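Local coordinates for malonyl CoA-acyl carrier protein transacylase (Bartonella henselae, PDB 3QAT) that probably catalyses transfer of the malonyl group from malonyl-CoA to acyl carrier protein, a step that feeds fatty acid biosynthesis, at residues A[235-240]-A[254-259]; A[95-100]-A[166-171]; A[241-246]-A[250-255]; A[124-129]-A[212-217]. All coordinates share one frame; numbering follows the deposited sequence. Where two conformers were deposited one is given.

Contact 1. Residues A[235-240]-A[254-259]; sequences IANVSV and VQQVTG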
loop_
_atom_site.group_PDB
_atom_site.type_symbol
_atom_site.label_atom_id
_atom_site.label_comp_id
_atom_site.label_asym_id
_atom_site.label_seq_id
_atom_site.Cartn_x
_atom_site.Cartn_y
_atom_site.Cartn_z
ATOM N N ILE A 235 -2.620 -11.651 2.249
ATOM C CA ILE A 235 -2.701 -11.961 0.824
ATOM C C ILE A 235 -1.646 -11.079 0.132
ATOM O O ILE A 235 -1.878 -9.894 -0.112
ATOM C CB ILE A 235 -4.104 -11.686 0.231
ATOM C CG1 ILE A 235 -5.208 -12.279 1.108
ATOM C CG2 ILE A 235 -4.177 -12.223 -1.230
ATOM C CD1 ILE A 235 -5.049 -13.796 1.441
ATOM N N ALA A 236 -0.476 -11.647 -0.125
ATOM C CA ALA A 236 0.689 -10.874 -0.556
ATOM C C ALA A 236 0.535 -10.318 -1.954
ATOM O O ALA A 236 -0.011 -10.963 -2.844
ATOM C CB ALA A 236 1.981 -11.711 -0.456
ATOM N N ASN A 237 1.070 -9.113 -2.161
ATOM C CA ASN A 237 1.008 -8.452 -3.461
ATOM C C ASN A 237 1.636 -9.278 -4.599
ATOM O O ASN A 237 1.202 -9.160 -5.746
ATOM C CB ASN A 237 1.788 -7.111 -3.436
ATOM C CG ASN A 237 1.133 -5.991 -2.640
ATOM O OD1 ASN A 237 1.772 -4.957 -2.483
ATOM N ND2 ASN A 237 -0.122 -6.129 -2.224
ATOM N N VAL A 238 2.653 -10.102 -4.278
ATOM C CA VAL A 238 3.437 -10.817 -5.282
ATOM C C VAL A 238 2.795 -12.166 -5.606
ATOM O O VAL A 238 2.812 -12.604 -6.759
ATOM C CB VAL A 238 4.912 -11.007 -4.786
ATOM C CG1 VAL A 238 5.695 -12.053 -5.601
ATOM C CG2 VAL A 238 5.613 -9.645 -4.841
ATOM N N SER A 239 2.193 -12.776 -4.596
ATOM C CA SER A 239 1.747 -14.187 -4.701
ATOM C C SER A 239 0.231 -14.369 -4.802
ATOM O O SER A 239 -0.240 -15.374 -5.363
ATOM C CB SER A 239 2.269 -14.993 -3.524
ATOM O OG SER A 239 1.687 -14.536 -2.301
ATOM N N VAL A 240 -0.530 -13.399 -4.295
ATOM C CA VAL A 240 -2.010 -13.483 -4.281
ATOM C C VAL A 240 -2.517 -14.824 -3.677
ATOM O O VAL A 240 -3.510 -15.406 -4.141
ATOM C CB VAL A 240 -2.644 -13.223 -5.662
ATOM C CG1 VAL A 240 -4.110 -12.777 -5.504
ATOM C CG2 VAL A 240 -1.886 -12.160 -6.404
ATOM N N VAL A 254 10.597 -8.484 -0.080
ATOM C CA VAL A 254 11.751 -8.093 -0.886
ATOM C C VAL A 254 11.410 -8.129 -2.388
ATOM O O VAL A 254 11.713 -7.176 -3.143
ATOM C CB VAL A 254 12.983 -8.982 -0.553
ATOM C CG1 VAL A 254 14.135 -8.683 -1.511
ATOM C CG2 VAL A 254 13.446 -8.762 0.901
ATOM N N GLN A 255 10.783 -9.226 -2.826
ATOM C CA GLN A 255 10.372 -9.371 -4.223
ATOM C C GLN A 255 9.389 -8.272 -4.647
ATOM O O GLN A 255 9.412 -7.799 -5.795
ATOM C CB GLN A 255 9.709 -10.728 -4.429
ATOM C CG GLN A 255 10.645 -11.917 -4.277
ATOM C CD GLN A 255 9.877 -13.235 -4.259
ATOM O OE1 GLN A 255 8.972 -13.452 -5.071
ATOM N NE2 GLN A 255 10.225 -14.110 -3.327
ATOM N N GLN A 256 8.538 -7.876 -3.701
ATOM C CA GLN A 256 7.516 -6.856 -3.948
ATOM C C GLN A 256 8.118 -5.525 -4.438
ATOM O O GLN A 256 7.535 -4.833 -5.291
ATOM C CB GLN A 256 6.704 -6.668 -2.655
ATOM C CG GLN A 256 5.359 -5.974 -2.831
ATOM C CD GLN A 256 5.472 -4.484 -2.853
ATOM O OE1 GLN A 256 6.550 -3.914 -2.625
ATOM N NE2 GLN A 256 4.355 -3.827 -3.156
ATOM N N VAL A 257 9.288 -5.179 -3.925
ATOM C CA VAL A 257 9.893 -3.878 -4.230
ATOM C C VAL A 257 10.122 -3.675 -5.730
ATOM O O VAL A 257 9.930 -2.577 -6.231
ATOM C CB VAL A 257 11.218 -3.728 -3.431
ATOM C CG1 VAL A 257 12.037 -2.520 -3.879
ATOM C CG2 VAL A 257 10.887 -3.673 -1.914
ATOM N N THR A 258 10.529 -4.737 -6.429
ATOM C CA THR A 258 10.806 -4.648 -7.864
ATOM C C THR A 258 9.706 -5.211 -8.750
ATOM O O THR A 258 9.823 -5.138 -9.983
ATOM C CB THR A 258 12.112 -5.391 -8.230
ATOM O OG1 THR A 258 12.053 -6.731 -7.729
ATOM C CG2 THR A 258 13.284 -4.663 -7.639
ATOM N N GLY A 259 8.660 -5.762 -8.138
ATOM C CA GLY A 259 7.631 -6.488 -8.882
ATOM C C GLY A 259 6.277 -5.803 -8.873
ATOM O O GLY A 259 6.071 -4.814 -8.162
#
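Val238, in an irregular loop, meets helix 246-258 at Gln256, where the two CA atoms come within 5.8 Å. One hydrogen bond crosses here, from Gln256 NE2 to Asn237 OD1 at 2.9 Å. Its N-H...O angle of 143° shows a moderate bend, but the donor lies in the carbonyl plane on a lone pair of OD1. The two amide planes are 43° apart, and the bend of the Gln256 chain at chi2 (-83°) brings NE2 round to the loop. The same Asn237 carboxamide accepts from Ser98 N and donates through ND2 to Gly96 O, while Gln256 OE1 takes a bond from Arg123. The pair therefore bonds directly to a GxSxG sequence consistent with the nucleophile elbow of acyltransferases; Gln256 NE2 also reaches Ser98 OG in a weak bond. Apolar packing falls to the isopropyl group of Val238. Its CG2 lies against the helix backbone, 3.5 Å from Gln256 CA and 3.9 Å from Gln256 CB. The other branch, CG1, is anti to the backbone N and touches Gln255 OE1 at 3.6 Å, the two side chains being nearly perpendicular, with Gln255 NE2 turned to Ser251 OG.

Contact 2. Residues A[95-100]-A[166-171]; sequences AGHSLG and NDNGGG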
loop_
_atom_site.group_PDB
_atom_site.type_symbol
_atom_site.label_atom_id
_atom_site.label_comp_id
_atom_site.label_asym_id
_atom_site.label_seq_id
_atom_site.Cartn_x
_atom_site.Cartn_y
_atom_site.Cartn_z
ATOM N N ALA A 95 -4.561 -7.548 3.743
ATOM C CA ALA A 95 -3.794 -7.255 2.554
ATOM C C ALA A 95 -3.553 -5.754 2.519
ATOM O O ALA A 95 -4.315 -4.995 3.104
ATOM C CB ALA A 95 -4.568 -7.679 1.291
ATOM N N GLY A 96 -2.491 -5.331 1.847
ATOM C CA GLY A 96 -2.285 -3.874 1.738
ATOM C C GLY A 96 -1.551 -3.538 0.469
ATOM O O GLY A 96 -0.827 -4.368 -0.093
ATOM N N HIS A 97 -1.757 -2.303 0.012
ATOM C CA HIS A 97 -1.183 -1.898 -1.258
ATOM C C HIS A 97 0.248 -1.381 -1.036
ATOM O O HIS A 97 0.448 -0.266 -0.569
ATOM C CB HIS A 97 -2.103 -0.864 -1.919
ATOM C CG HIS A 97 -1.915 -0.752 -3.396
ATOM N ND1 HIS A 97 -0.811 -0.150 -3.955
ATOM C CD2 HIS A 97 -2.721 -1.109 -4.428
ATOM C CE1 HIS A 97 -0.924 -0.175 -5.277
ATOM N NE2 HIS A 97 -2.073 -0.750 -5.589
ATOM N N SER A 98 1.236 -2.217 -1.371
ATOM C CA SER A 98 2.661 -1.880 -1.298
ATOM C C SER A 98 3.123 -1.527 0.126
ATOM O O SER A 98 3.367 -2.440 0.916
ATOM C CB SER A 98 3.011 -0.827 -2.380
ATOM O OG SER A 98 4.417 -0.664 -2.449
ATOM N N LEU A 99 3.232 -0.248 0.503
ATOM C CA LEU A 99 3.585 0.044 1.887
ATOM C C LEU A 99 2.513 -0.554 2.833
ATOM O O LEU A 99 2.791 -0.911 3.977
ATOM C CB LEU A 99 3.739 1.557 2.109
ATOM C CG LEU A 99 2.449 2.372 2.235
ATOM C CD1 LEU A 99 1.863 2.437 3.637
ATOM C CD2 LEU A 99 2.734 3.805 1.734
ATOM N N GLY A 100 1.274 -0.635 2.339
ATOM C CA GLY A 100 0.165 -1.174 3.127
ATOM C C GLY A 100 0.362 -2.633 3.560
ATOM O O GLY A 100 -0.290 -3.068 4.497
ATOM N N ASN A 166 1.622 -1.566 -11.196
ATOM C CA ASN A 166 0.401 -1.928 -10.453
ATOM C C ASN A 166 -0.629 -2.432 -11.458
ATOM O O ASN A 166 -0.812 -1.819 -12.529
ATOM C CB ASN A 166 -0.340 -0.732 -9.854
ATOM C CG ASN A 166 0.372 0.054 -8.747
ATOM O OD1 ASN A 166 -0.231 1.044 -8.314
ATOM N ND2 ASN A 166 1.559 -0.357 -8.235
ATOM N N ASP A 167 -1.376 -3.461 -11.096
ATOM C CA ASP A 167 -2.579 -3.825 -11.813
ATOM C C ASP A 167 -3.694 -3.558 -10.789
ATOM O O ASP A 167 -3.907 -4.368 -9.880
ATOM C CB ASP A 167 -2.512 -5.319 -12.205
ATOM C CG ASP A 167 -3.807 -5.828 -12.842
ATOM O OD1 ASP A 167 -4.572 -5.023 -13.391
ATOM O OD2 ASP A 167 -4.078 -7.055 -12.793
ATOM N N ASN A 168 -4.364 -2.408 -10.905
ATOM C CA ASN A 168 -5.260 -1.923 -9.837
ATOM C C ASN A 168 -6.732 -2.270 -9.928
ATOM O O ASN A 168 -7.472 -2.102 -8.950
ATOM C CB ASN A 168 -5.079 -0.414 -9.623
ATOM C CG ASN A 168 -3.758 -0.104 -8.950
ATOM O OD1 ASN A 168 -3.244 -0.932 -8.177
ATOM N ND2 ASN A 168 -3.197 1.082 -9.233
ATOM N N GLY A 169 -7.139 -2.811 -11.060
ATOM C CA GLY A 169 -8.556 -3.110 -11.286
ATOM C C GLY A 169 -9.237 -1.916 -11.938
ATOM O O GLY A 169 -8.663 -0.825 -12.034
ATOM N N GLY A 170 -10.465 -2.118 -12.399
ATOM C CA GLY A 170 -11.207 -1.041 -13.025
ATOM C C GLY A 170 -10.546 -0.509 -14.284
ATOM O O GLY A 170 -10.777 0.643 -14.666
ATOM N N GLY A 171 -9.728 -1.335 -14.915
ATOM C CA GLY A 171 -8.968 -0.938 -16.101
ATOM C C GLY A 171 -7.795 -0.000 -15.812
ATOM O O GLY A 171 -7.234 0.590 -16.747
#
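His97 spans the gap to Asn166 and Asn168 with its imidazole edge, and these three side chains account for nearly all the surface buried between the segments. The main chains stay well apart: even the closest CA atoms, those of His97 and Asn166, are 9.3 Å from each other. With CG anti to its backbone N, the His97 ring extends across this distance, and NE2 donates to Asn168 OD1 at 2.8 Å. The bond is almost straight (170°) and the acceptor lies near the ring plane, although the donor is tilted from the carbonyl plane of Asn168. Asn166 comes to the same ring edge: its OD1 is 3.3 Å from His97 CE1, with ring and amide planes 75° apart. Asn168 ND2 then donates to Asn166 OD1 at 3.1 Å, on a lone pair in the carbonyl plane, so the two carboxamides brace each other while both meet the imidazole at its edge. Behind the ring, a type II' turn runs from His97 to Gly100, closed by Gly100 N to His97 O at 3.0 Å. Ser98 within it has phi 61°, the strained backbone expected of a nucleophile elbow between a strand and a helix, a role its GxSxG sequence and its bond to His207 make probable. Strand 93-96 leads into this turn from the edge of the parallel sheet; strand 162-169 belongs to the mixed sheet, between strands 172-176 and 261-262, and Trp263 at the start of helix 263-272 touches both His97 and Asn168.

Contact 3. Residues A[241-246]-A[250-255]; sequences IPESDP and VSLLVQ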
loop_
_atom_site.group_PDB
_atom_site.type_symbol
_atom_site.label_atom_id
_atom_site.label_comp_id
_atom_site.label_asym_id
_atom_site.label_seq_id
_atom_site.Cartn_x
_atom_site.Cartn_y
_atom_site.Cartn_z
ATOM N N ILE A 241 -1.848 -15.266 -2.621
ATOM C CA ILE A 241 -2.313 -16.402 -1.828
ATOM C C ILE A 241 -2.169 -16.066 -0.358
ATOM O O ILE A 241 -1.419 -15.130 0.010
ATOM C CB ILE A 241 -1.555 -17.716 -2.170
ATOM C CG1 ILE A 241 -0.058 -17.571 -1.913
ATOM C CG2 ILE A 241 -1.859 -18.178 -3.597
ATOM C CD1 ILE A 241 0.779 -18.813 -2.301
ATOM N N PRO A 242 -2.880 -16.799 0.510
ATOM C CA PRO A 242 -2.749 -16.493 1.930
ATOM C C PRO A 242 -1.381 -16.942 2.453
ATOM O O PRO A 242 -1.013 -18.123 2.361
ATOM C CB PRO A 242 -3.918 -17.246 2.597
ATOM C CG PRO A 242 -4.510 -18.100 1.542
ATOM C CD PRO A 242 -4.023 -17.690 0.211
ATOM N N GLU A 243 -0.625 -15.990 2.977
ATOM C CA GLU A 243 0.721 -16.264 3.468
ATOM C C GLU A 243 0.790 -16.092 4.979
ATOM O O GLU A 243 0.354 -15.067 5.510
ATOM C CB GLU A 243 1.715 -15.299 2.804
ATOM C CG GLU A 243 1.668 -15.286 1.263
ATOM C CD GLU A 243 2.422 -16.448 0.609
ATOM O OE1 GLU A 243 2.922 -17.361 1.328
ATOM O OE2 GLU A 243 2.529 -16.421 -0.626
ATOM N N SER A 244 1.326 -17.096 5.685
ATOM C CA SER A 244 1.515 -17.008 7.132
ATOM C C SER A 244 2.914 -17.384 7.615
ATOM O O SER A 244 3.172 -17.320 8.811
ATOM C CB SER A 244 0.487 -17.882 7.869
ATOM O OG SER A 244 -0.832 -17.573 7.444
ATOM N N ASP A 245 3.819 -17.754 6.709
ATOM C CA ASP A 245 5.181 -18.171 7.104
ATOM C C ASP A 245 6.057 -16.929 7.130
ATOM O O ASP A 245 6.279 -16.332 6.092
ATOM C CB ASP A 245 5.717 -19.205 6.096
ATOM C CG ASP A 245 7.180 -19.578 6.330
ATOM O OD1 ASP A 245 7.832 -18.985 7.204
ATOM O OD2 ASP A 245 7.684 -20.496 5.633
ATOM N N PRO A 246 6.559 -16.535 8.320
ATOM C CA PRO A 246 7.318 -15.265 8.336
ATOM C C PRO A 246 8.563 -15.214 7.447
ATOM O O PRO A 246 8.882 -14.135 6.909
ATOM C CB PRO A 246 7.686 -15.068 9.821
ATOM C CG PRO A 246 7.395 -16.283 10.486
ATOM C CD PRO A 246 6.384 -17.083 9.674
ATOM N N VAL A 250 8.967 -12.473 4.446
ATOM C CA VAL A 250 10.126 -11.591 4.244
ATOM C C VAL A 250 10.590 -11.644 2.788
ATOM O O VAL A 250 10.836 -10.601 2.163
ATOM C CB VAL A 250 11.294 -11.906 5.237
ATOM C CG1 VAL A 250 12.651 -11.389 4.709
ATOM C CG2 VAL A 250 10.965 -11.331 6.601
ATOM N N SER A 251 10.679 -12.853 2.213
ATOM C CA SER A 251 11.137 -12.987 0.844
ATOM C C SER A 251 10.190 -12.260 -0.122
ATOM O O SER A 251 10.630 -11.565 -1.037
ATOM C CB SER A 251 11.274 -14.469 0.481
ATOM O OG SER A 251 11.608 -14.625 -0.880
ATOM N N LEU A 252 8.897 -12.410 0.113
ATOM C CA LEU A 252 7.879 -11.769 -0.721
ATOM C C LEU A 252 7.852 -10.250 -0.597
ATOM O O LEU A 252 7.579 -9.582 -1.588
ATOM C CB LEU A 252 6.497 -12.343 -0.430
ATOM C CG LEU A 252 6.298 -13.829 -0.745
ATOM C CD1 LEU A 252 5.012 -14.277 -0.078
ATOM C CD2 LEU A 252 6.242 -14.094 -2.263
ATOM N N LEU A 253 8.147 -9.732 0.604
ATOM C CA LEU A 253 8.305 -8.259 0.770
ATOM C C LEU A 253 9.500 -7.722 -0.042
ATOM O O LEU A 253 9.412 -6.630 -0.638
ATOM C CB LEU A 253 8.449 -7.881 2.242
ATOM C CG LEU A 253 7.223 -8.119 3.129
ATOM C CD1 LEU A 253 7.619 -7.829 4.565
ATOM C CD2 LEU A 253 6.076 -7.195 2.720
ATOM N N VAL A 254 10.597 -8.484 -0.080
ATOM C CA VAL A 254 11.751 -8.093 -0.886
ATOM C C VAL A 254 11.410 -8.129 -2.388
ATOM O O VAL A 254 11.713 -7.176 -3.143
ATOM C CB VAL A 254 12.983 -8.982 -0.553
ATOM C CG1 VAL A 254 14.135 -8.683 -1.511
ATOM C CG2 VAL A 254 13.446 -8.762 0.901
ATOM N N GLN A 255 10.783 -9.226 -2.826
ATOM C CA GLN A 255 10.372 -9.371 -4.223
ATOM C C GLN A 255 9.389 -8.272 -4.647
ATOM O O GLN A 255 9.412 -7.799 -5.795
ATOM C CB GLN A 255 9.709 -10.728 -4.429
ATOM C CG GLN A 255 10.645 -11.917 -4.277
ATOM C CD GLN A 255 9.877 -13.235 -4.259
ATOM O OE1 GLN A 255 8.972 -13.452 -5.071
ATOM N NE2 GLN A 255 10.225 -14.110 -3.327
#
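Glu243 and Leu252 face each other across a strand-to-helix connection: strand 242-243, half of a small antiparallel pair with strand 234-235, leads through Asp245 at the N-cap position into helix 246-258. The hydrogen bonding across the contact is helical. Val250 N donates to Pro246 O at 3.0 Å and 159°, an i to i+4 bond in the opening turn, and Pro246 fits there because its ring nitrogen needs no acceptor. Val250 CG2, beside its own backbone N, lies 3.5 Å from the same carbonyl oxygen. The polar interactions of the side chains belong to Glu243, whose carboxylate is largely buried but well supplied with partners: OE1 forms a salt bridge with Arg248 from the first helical turn, and OE2 is hydrogen-bonded to Ser239 OG in the preceding loop. These bonds fix the rotation of the carboxylate and tie strand, loop and helix together. The remaining interaction is apolar against polar. Glu243 and Leu252 run nearly perpendicular, and the bend of the Glu243 chain at chi2 (-80°) turns its end toward the helix. One methyl, Leu252 CD1, then covers the folded chain, 3.7 Å from Glu243 CG, 3.4 Å from Glu243 CD and 3.3 Å from Glu243 OE2.

Contact 4. Residues A[124-129]-A[212-217]; sequences GNAMQA and QPAANA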
loop_
_atom_site.group_PDB
_atom_site.type_symbol
_atom_site.label_atom_id
_atom_site.label_comp_id
_atom_site.label_asym_id
_atom_site.label_seq_id
_atom_site.Cartn_x
_atom_site.Cartn_y
_atom_site.Cartn_z
ATOM N N GLY A 124 11.304 3.791 2.443
ATOM C CA GLY A 124 11.116 5.079 1.748
ATOM C C GLY A 124 12.460 5.711 1.404
ATOM O O GLY A 124 12.659 6.169 0.290
ATOM N N ASN A 125 13.387 5.711 2.359
ATOM C CA ASN A 125 14.722 6.261 2.093
ATOM C C ASN A 125 15.398 5.524 0.927
ATOM O O ASN A 125 16.003 6.170 0.025
ATOM C CB ASN A 125 15.615 6.184 3.335
ATOM C CG ASN A 125 15.357 7.298 4.353
ATOM O OD1 ASN A 125 14.764 8.330 4.041
ATOM N ND2 ASN A 125 15.823 7.085 5.572
ATOM N N ALA A 126 15.319 4.192 0.941
ATOM C CA ALA A 126 16.030 3.370 -0.053
ATOM C C ALA A 126 15.400 3.531 -1.424
ATOM O O ALA A 126 16.105 3.599 -2.438
ATOM C CB ALA A 126 16.064 1.913 0.351
ATOM N N MET A 127 14.074 3.631 -1.448
ATOM C CA MET A 127 13.360 3.873 -2.722
ATOM C C MET A 127 13.655 5.254 -3.326
ATOM O O MET A 127 13.905 5.348 -4.538
ATOM C CB MET A 127 11.871 3.672 -2.513
ATOM C CG MET A 127 11.550 2.209 -2.342
ATOM S SD MET A 127 9.799 1.973 -2.038
ATOM C CE MET A 127 9.757 0.256 -2.117
ATOM N N GLN A 128 13.654 6.296 -2.498
ATOM C CA GLN A 128 13.939 7.662 -2.963
ATOM C C GLN A 128 15.335 7.703 -3.598
ATOM O O GLN A 128 15.550 8.432 -4.578
ATOM C CB GLN A 128 13.825 8.679 -1.807
ATOM C CG GLN A 128 13.965 10.193 -2.203
ATOM C CD GLN A 128 12.695 10.811 -2.819
ATOM O OE1 GLN A 128 12.762 11.489 -3.855
ATOM N NE2 GLN A 128 11.537 10.592 -2.182
ATOM N N ALA A 129 16.260 6.899 -3.060
ATOM C CA ALA A 129 17.691 6.929 -3.449
ATOM C C ALA A 129 18.112 5.914 -4.522
ATOM O O ALA A 129 19.252 5.953 -4.990
ATOM C CB ALA A 129 18.578 6.762 -2.193
ATOM N N GLN A 212 16.035 -2.325 -7.626
ATOM C CA GLN A 212 16.878 -3.364 -7.007
ATOM C C GLN A 212 17.701 -2.924 -5.777
ATOM O O GLN A 212 17.750 -3.680 -4.814
ATOM C CB GLN A 212 17.762 -4.084 -8.033
ATOM C CG GLN A 212 18.418 -5.336 -7.476
ATOM C CD GLN A 212 17.411 -6.438 -7.191
ATOM O OE1 GLN A 212 16.489 -6.683 -7.985
ATOM N NE2 GLN A 212 17.583 -7.116 -6.056
ATOM N N PRO A 213 18.344 -1.725 -5.795
ATOM C CA PRO A 213 19.079 -1.314 -4.576
ATOM C C PRO A 213 18.168 -1.195 -3.332
ATOM O O PRO A 213 18.595 -1.478 -2.199
ATOM C CB PRO A 213 19.653 0.061 -4.955
ATOM C CG PRO A 213 19.777 0.012 -6.468
ATOM C CD PRO A 213 18.537 -0.751 -6.892
ATOM N N ALA A 214 16.917 -0.804 -3.537
ATOM C CA ALA A 214 15.982 -0.713 -2.427
ATOM C C ALA A 214 15.538 -2.104 -1.950
ATOM O O ALA A 214 15.301 -2.307 -0.748
ATOM C CB ALA A 214 14.768 0.145 -2.802
ATOM N N ALA A 215 15.404 -3.054 -2.875
ATOM C CA ALA A 215 15.118 -4.439 -2.497
ATOM C C ALA A 215 16.232 -5.005 -1.608
ATOM O O ALA A 215 15.960 -5.638 -0.583
ATOM C CB ALA A 215 14.910 -5.318 -3.745
ATOM N N ASN A 216 17.484 -4.776 -2.013
ATOM C CA ASN A 216 18.626 -5.228 -1.219
ATOM C C ASN A 216 18.621 -4.611 0.190
ATOM O O ASN A 216 18.888 -5.308 1.181
ATOM C CB ASN A 216 19.928 -4.895 -1.936
ATOM C CG ASN A 216 20.057 -5.602 -3.270
ATOM O OD1 ASN A 216 19.368 -6.593 -3.543
ATOM N ND2 ASN A 216 20.967 -5.102 -4.113
ATOM N N ALA A 217 18.314 -3.311 0.276
ATOM C CA ALA A 217 18.199 -2.629 1.570
ATOM C C ALA A 217 17.106 -3.258 2.450
ATOM O O ALA A 217 17.291 -3.447 3.667
ATOM C CB ALA A 217 17.975 -1.107 1.393
#
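Ala126 and Ala214 bring helices 113-129 and 212-224 close together, their CA atoms only 4.7 Å apart. The local axes approach to 8.1 Å and run nearly antiparallel, at 158°. Such a short separation follows from the small residues at the interface. Ala126 CB lies 3.8 Å from Ala214 CB and 3.7 Å from Ala217 CB, so it sits between two methyls from successive turns of the partner helix. Ala214 CB in turn presses against main chain, 3.7 Å from Ala126 C and 3.8 Å from Met127 N.

Met127 continues the contact along one flank. Its CB bond points away from the partner helix, and CB stays 4.6 Å from Ala214 CB. CG, set beside the backbone N (chi1 -72°), comes nearer and touches Ala214 CB at 3.9 Å. From there the chain is extended (chi2 178°), which carries SD and CE past Ala214 and inward rather than along the neighbouring helix. The terminal CE meets the isopropyl group of Val257 on helix 246-258, which Ala214 and Ala215 also touch; Gln66, Phe206 and Met211 also touch the Met127 side chain. On its outer side helix 212-224 carries a bond from Gln212 NE2 to Asn216 OD1, one turn apart and remote from the interface. With its alanine methyls set against backbone and against each other, this is a close antiparallel helix pair, in which Met127 and Val257 join a third helix to the helical layer of the acyltransferase fold.

Overall arrangement
Along the chain, contacts 2 and 4 interleave: 95-100, 124-129, 166-171 and 212-217 follow in that order, and contacts 1 and 3 come later. Helix 246-258 links three of the four. Contacts 1 and 3 share Val254 and Gln255, with centres 8 Å apart, and Val254 and Val257 pack on helix 212-224 of contact 4, about 15 Å from contact 1 between centres. Contact 2, its centre 11 Å from that of contact 1, joins the parallel sheet to the mixed sheet and is tied to contact 1 through both ends of the Asn237 carboxamide. Contacts 2 and 4 lie 20 Å apart between centres. The arrangement thus connects the helical layer to the probable active-site elbow within one acyltransferase domain.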